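Local coordinates for GGDEF and EAL domain-containing protein (Vibrio cholerae O1 str. 2010EL-1786, PDB 6PWK) that binds c-di-GMP as a LapD-type receptor and probably helps to control large adhesins and biofilm formation, at residues I271-G276 and L301-P306. Numbering follows the deposited sequence.
Sequences INIAQG and LHFEIP. With MG (magnesium ion), chain E; C2E (9,9'-[(2R,3R,3aS,5S,7aR,9R,10R,10aS,12S,14aR)-3,5,10,12-tetrahydroxy-5,12-dioxidooctahydro-2H,7H-difuro[3,2-d:3',2'-j][1,3,7,9,2,8]tetraoxadiphosphacyclododecine-2,9-diyl]bis(2-amino-1,9-dihydro-6H-purin-6-one)), chain C.
Asn-272 and Glu-304 meet at a magnesium ion, their side chains lying side by side and pointing the same way from neighbouring strand ends. OD1 of Asn-272 binds the metal at 2.3 Å and OE1 of Glu-304 at 2.2 Å, while O2P of the c-di-GMP phosphate supplies a third ligand. Glu-218 and Asp-334 are the other protein residues of the site. The Glu-304 chain bends at chi2 (149°) on its way to the ion, and its second oxygen, OE2, is taken by a salt bridge to Lys-355 and a hydrogen bond with Tyr-353 OH, second-shell partners that, together with the metal at OE1, help to hold the carboxylate's rotation. One guanine base comes close to Asn-272, whose CB lies 3.6 Å from N31 of the nucleotide.

Parallel pairing of Asn-272 with Glu-304 places both side chains on the same face of the sheet. Ile-271 N donates to His-302 O (2.7 Å) and its carbonyl O accepts from Glu-304 N; Ile-273 N then reaches Glu-304 O at 3.0 Å, so the N-H and C=O of Glu-304 are gripped by the residues before and after Asn-272, which keeps the two metal-binding residues in register.

The face carrying Ile-271 and Phe-303 is apolar. Ile-271 CD1 touches Leu-301 CD2 at 3.7 Å, and just past the strand end Ile-273 CD1 meets Phe-303 CD1 at the ring edge, near its plane. Pro-306 brings CD and CG against the carbonyl O of Ile-273.

Strands 269-272 and 301-305 are adjacent parallel strands of the EAL-domain barrel, joined in a beta-alpha-beta crossover whose main helix is 281-292. That helix and helix 245-261 cover Ile-271, Ile-273, Leu-301 and Phe-303 between them, and strands 214-225 and 330-336 continue the sheet on either side.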
ATOM      1  N   ILE A 271     -22.653  -2.542  13.888  1.00 55.14           N
ATOM      2  CA  ILE A 271     -22.240  -3.035  12.578  1.00 47.90           C
ATOM      3  C   ILE A 271     -20.752  -3.348  12.627  1.00 50.83           C
ATOM      4  O   ILE A 271     -19.939  -2.483  12.973  1.00 52.49           O
ATOM      5  CB  ILE A 271     -22.545  -2.015  11.471  1.00 43.11           C
ATOM      6  CG1 ILE A 271     -24.023  -1.623  11.489  1.00 45.38           C
ATOM      7  CG2 ILE A 271     -22.158  -2.578  10.113  1.00 43.52           C
ATOM      8  CD1 ILE A 271     -24.382  -0.600  10.435  1.00 51.44           C
ATOM      9  N   ASN A 272     -20.393  -4.582  12.275  1.00 50.00           N
ATOM     10  CA  ASN A 272     -18.986  -4.953  12.184  1.00 56.72           C
ATOM     11  C   ASN A 272     -18.356  -4.346  10.935  1.00 57.70           C
ATOM     12  O   ASN A 272     -18.968  -4.306   9.864  1.00 54.08           O
ATOM     13  CB  ASN A 272     -18.829  -6.473  12.155  1.00 50.41           C
ATOM     14  CG  ASN A 272     -19.243  -7.131  13.457  1.00 57.60           C
ATOM     15  OD1 ASN A 272     -18.507  -7.098  14.444  1.00 66.30           O
ATOM     16  ND2 ASN A 272     -20.419  -7.746  13.460  1.00 54.10           N
ATOM     17  N   ILE A 273     -17.120  -3.874  11.079  1.00 55.60           N
ATOM     18  CA  ILE A 273     -16.356  -3.300   9.978  1.00 53.91           C
ATOM     19  C   ILE A 273     -15.034  -4.046   9.877  1.00 48.06           C
ATOM     20  O   ILE A 273     -14.329  -4.205  10.880  1.00 47.44           O
ATOM     21  CB  ILE A 273     -16.107  -1.791  10.175  1.00 53.49           C
ATOM     22  CG1 ILE A 273     -17.426  -1.047  10.401  1.00 46.92           C
ATOM     23  CG2 ILE A 273     -15.366  -1.213   8.978  1.00 53.39           C
ATOM     24  CD1 ILE A 273     -18.365  -1.082   9.215  1.00 47.31           C
ATOM     25  N   ALA A 274     -14.698  -4.503   8.675  1.00 47.12           N
ATOM     26  CA  ALA A 274     -13.426  -5.180   8.474  1.00 45.88           C
ATOM     27  C   ALA A 274     -12.283  -4.169   8.445  1.00 53.08           C
ATOM     28  O   ALA A 274     -12.477  -2.980   8.183  1.00 51.78           O
ATOM     29  CB  ALA A 274     -13.446  -5.994   7.180  1.00 37.07           C
ATOM     30  N   GLN A 275     -11.073  -4.660   8.725  1.00 60.69           N
ATOM     31  CA  GLN A 275      -9.910  -3.778   8.736  1.00 61.74           C
ATOM     32  C   GLN A 275      -9.585  -3.270   7.337  1.00 67.93           C
ATOM     33  O   GLN A 275      -9.256  -2.091   7.160  1.00 70.54           O
ATOM     34  CB  GLN A 275      -8.702  -4.498   9.338  1.00 66.36           C
ATOM     35  CG  GLN A 275      -7.408  -3.697   9.258  1.00 70.09           C
ATOM     36  CD  GLN A 275      -6.297  -4.285  10.108  1.00 78.27           C
ATOM     37  OE1 GLN A 275      -6.551  -5.032  11.053  1.00 78.33           O
ATOM     38  NE2 GLN A 275      -5.057  -3.949   9.774  1.00 83.49           N
ATOM     39  N   GLY A 276      -9.680  -4.141   6.330  1.00 63.26           N
ATOM     40  CA  GLY A 276      -9.392  -3.739   4.964  1.00 57.31           C
ATOM     41  C   GLY A 276     -10.298  -2.647   4.437  1.00 57.90           C
ATOM     42  O   GLY A 276      -9.929  -1.954   3.483  1.00 67.61           O
ATOM     43  N   LEU A 301     -26.484   3.987  15.395  1.00 71.24           N
ATOM     44  CA  LEU A 301     -25.479   3.200  14.690  1.00 65.74           C
ATOM     45  C   LEU A 301     -24.206   3.139  15.520  1.00 64.60           C
ATOM     46  O   LEU A 301     -23.598   4.175  15.810  1.00 71.63           O
ATOM     47  CB  LEU A 301     -25.183   3.790  13.309  1.00 59.64           C
ATOM     48  CG  LEU A 301     -26.232   3.586  12.215  1.00 61.27           C
ATOM     49  CD1 LEU A 301     -25.847   4.352  10.961  1.00 63.00           C
ATOM     50  CD2 LEU A 301     -26.401   2.111  11.904  1.00 56.94           C
ATOM     51  N   HIS A 302     -23.808   1.927  15.897  1.00 53.12           N
ATOM     52  CA  HIS A 302     -22.525   1.669  16.537  1.00 57.98           C
ATOM     53  C   HIS A 302     -21.654   0.901  15.553  1.00 60.09           C
ATOM     54  O   HIS A 302     -22.060  -0.155  15.056  1.00 59.15           O
ATOM     55  CB  HIS A 302     -22.696   0.875  17.833  1.00 59.32           C
ATOM     56  CG  HIS A 302     -23.361   1.641  18.934  1.00 69.35           C
ATOM     57  ND1 HIS A 302     -23.543   1.119  20.196  1.00 68.52           N
ATOM     58  CD2 HIS A 302     -23.885   2.889  18.964  1.00 73.37           C
ATOM     59  CE1 HIS A 302     -24.150   2.013  20.957  1.00 72.40           C
ATOM     60  NE2 HIS A 302     -24.369   3.096  20.232  1.00 74.66           N
ATOM     61  N   PHE A 303     -20.469   1.428  15.265  1.00 57.03           N
ATOM     62  CA  PHE A 303     -19.540   0.787  14.344  1.00 56.24           C
ATOM     63  C   PHE A 303     -18.519  -0.015  15.142  1.00 58.05           C
ATOM     64  O   PHE A 303     -17.736   0.555  15.907  1.00 61.21           O
ATOM     65  CB  PHE A 303     -18.855   1.820  13.450  1.00 50.11           C
ATOM     66  CG  PHE A 303     -19.767   2.415  12.415  1.00 50.85           C
ATOM     67  CD1 PHE A 303     -20.018   1.746  11.229  1.00 52.08           C
ATOM     68  CD2 PHE A 303     -20.383   3.636  12.632  1.00 55.00           C
ATOM     69  CE1 PHE A 303     -20.862   2.285  10.277  1.00 56.85           C
ATOM     70  CE2 PHE A 303     -21.228   4.182  11.683  1.00 55.78           C
ATOM     71  CZ  PHE A 303     -21.468   3.506  10.503  1.00 54.88           C
ATOM     72  N   GLU A 304     -18.536  -1.334  14.965  1.00 56.20           N
ATOM     73  CA  GLU A 304     -17.657  -2.230  15.707  1.00 53.42           C
ATOM     74  C   GLU A 304     -16.355  -2.384  14.929  1.00 53.10           C
ATOM     75  O   GLU A 304     -16.334  -2.976  13.845  1.00 54.86           O
ATOM     76  CB  GLU A 304     -18.335  -3.578  15.939  1.00 51.67           C
ATOM     77  CG  GLU A 304     -17.883  -4.274  17.211  1.00 66.05           C
ATOM     78  CD  GLU A 304     -18.976  -5.124  17.833  1.00 65.09           C
ATOM     79  OE1 GLU A 304     -19.016  -6.343  17.563  1.00 64.66           O
ATOM     80  OE2 GLU A 304     -19.802  -4.569  18.588  1.00 58.51           O
ATOM     81  N   ILE A 305     -15.274  -1.856  15.484  1.00 48.66           N
ATOM     82  CA  ILE A 305     -13.970  -1.815  14.827  1.00 53.95           C
ATOM     83  C   ILE A 305     -13.055  -2.816  15.519  1.00 49.37           C
ATOM     84  O   ILE A 305     -12.947  -2.789  16.751  1.00 47.58           O
ATOM     85  CB  ILE A 305     -13.359  -0.402  14.870  1.00 59.42           C
ATOM     86  CG1 ILE A 305     -14.298   0.597  14.189  1.00 59.89           C
ATOM     87  CG2 ILE A 305     -11.994  -0.391  14.217  1.00 62.90           C
ATOM     88  CD1 ILE A 305     -13.857   2.036  14.319  1.00 68.90           C
ATOM     89  N   PRO A 306     -12.389  -3.706  14.782  1.00 49.69           N
ATOM     90  CA  PRO A 306     -11.501  -4.678  15.428  1.00 53.24           C
ATOM     91  C   PRO A 306     -10.325  -3.989  16.103  1.00 63.45           C
ATOM     92  O   PRO A 306      -9.861  -2.932  15.668  1.00 61.97           O
ATOM     93  CB  PRO A 306     -11.035  -5.566  14.265  1.00 49.51           C
ATOM     94  CG  PRO A 306     -12.023  -5.323  13.164  1.00 44.72           C
ATOM     95  CD  PRO A 306     -12.443  -3.897  13.325  1.00 48.37           C
TER
HETATM   96 MG    MG E 703     -18.084  -7.998  16.536  1.00 45.01          MG
HETATM   97  P1  C2E C 701     -17.658 -11.470  15.740  1.00 81.95           P
HETATM   98  O2P C2E C 701     -17.574  -9.973  15.870  1.00 58.71           O
HETATM   99  O1P C2E C 701     -16.900 -12.006  16.921  1.00 47.07           O
HETATM  100  O5' C2E C 701     -19.189 -12.013  15.947  1.00 75.93           O
HETATM  101  C5' C2E C 701     -19.409 -13.008  16.890  1.00 56.10           C
HETATM  102  C4' C2E C 701     -19.420 -14.357  16.120  1.00 61.16           C
HETATM  103  O4' C2E C 701     -19.514 -15.354  16.950  1.00 62.54           O
HETATM  104  C3' C2E C 701     -20.684 -14.486  15.251  1.00 57.48           C
HETATM  105  O3' C2E C 701     -20.468 -15.505  14.401  1.00 55.52           O
HETATM  106  C2' C2E C 701     -21.704 -14.947  16.304  1.00 54.65           C
HETATM  107  O2' C2E C 701     -22.898 -15.539  15.636  1.00 46.82           O
HETATM  108  C1' C2E C 701     -21.022 -15.917  16.844  1.00 59.59           C
HETATM  109  N9  C2E C 701     -21.318 -16.384  18.174  1.00 66.00           N
HETATM  110  C8  C2E C 701     -22.097 -15.359  18.598  1.00 64.72           C
HETATM  111  N7  C2E C 701     -22.460 -15.648  19.874  1.00 60.04           N
HETATM  112  C5  C2E C 701     -21.912 -16.807  20.223  1.00 61.91           C
HETATM  113  C6  C2E C 701     -21.930 -17.660  21.503  1.00 68.29           C
HETATM  114  O6  C2E C 701     -22.535 -17.328  22.466  1.00 76.06           O
HETATM  115  N1  C2E C 701     -21.206 -18.894  21.545  1.00 64.73           N
HETATM  116  C2  C2E C 701     -20.449 -19.360  20.411  1.00 68.89           C
HETATM  117  N2  C2E C 701     -19.691 -20.608  20.399  1.00 69.33           N
HETATM  118  N3  C2E C 701     -20.450 -18.527  19.220  1.00 70.28           N
HETATM  119  C4  C2E C 701     -21.202 -17.247  19.164  1.00 64.85           C
HETATM  120  P11 C2E C 701     -20.771 -15.100  12.821  1.00 64.06           P
HETATM  121  O21 C2E C 701     -22.196 -14.814  12.426  1.00 63.23           O
HETATM  122  O11 C2E C 701     -20.362 -16.294  11.997  1.00 49.51           O
HETATM  123  O5A C2E C 701     -19.680 -13.884  12.579  1.00 66.63           O
HETATM  124  C5A C2E C 701     -18.366 -14.359  12.481  1.00 54.78           C
HETATM  125  C4A C2E C 701     -17.453 -13.246  12.157  1.00 57.33           C
HETATM  126  O4A C2E C 701     -17.694 -12.822  10.945  1.00 61.56           O
HETATM  127  C3A C2E C 701     -17.715 -11.946  13.195  1.00 65.50           C
HETATM  128  O3A C2E C 701     -16.859 -12.083  14.424  1.00 73.53           O
HETATM  129  C2A C2E C 701     -17.395 -10.947  12.565  1.00 59.71           C
HETATM  130  O2A C2E C 701     -15.931 -10.653  12.762  1.00 56.78           O
HETATM  131  C1A C2E C 701     -17.712 -11.312  11.013  1.00 54.76           C
HETATM  132  N91 C2E C 701     -18.878 -10.826  10.654  1.00 48.05           N
HETATM  133  C81 C2E C 701     -20.111 -11.310  10.871  1.00 47.10           C
HETATM  134  N71 C2E C 701     -20.964 -10.439  10.300  1.00 39.76           N
HETATM  135  C51 C2E C 701     -20.261  -9.452   9.752  1.00 43.49           C
HETATM  136  C61 C2E C 701     -20.675  -8.204   8.982  1.00 45.00           C
HETATM  137  O61 C2E C 701     -21.824  -8.011   8.798  1.00 38.48           O
HETATM  138  N11 C2E C 701     -19.696  -7.285   8.490  1.00 53.92           N
HETATM  139  C21 C2E C 701     -18.300  -7.533   8.720  1.00 45.00           C
HETATM  140  N21 C2E C 701     -17.307  -6.595   8.218  1.00 58.25           N
HETATM  141  N31 C2E C 701     -17.914  -8.733   9.463  1.00 52.53           N
HETATM  142  C41 C2E C 701     -18.943  -9.688   9.971  1.00 44.20           C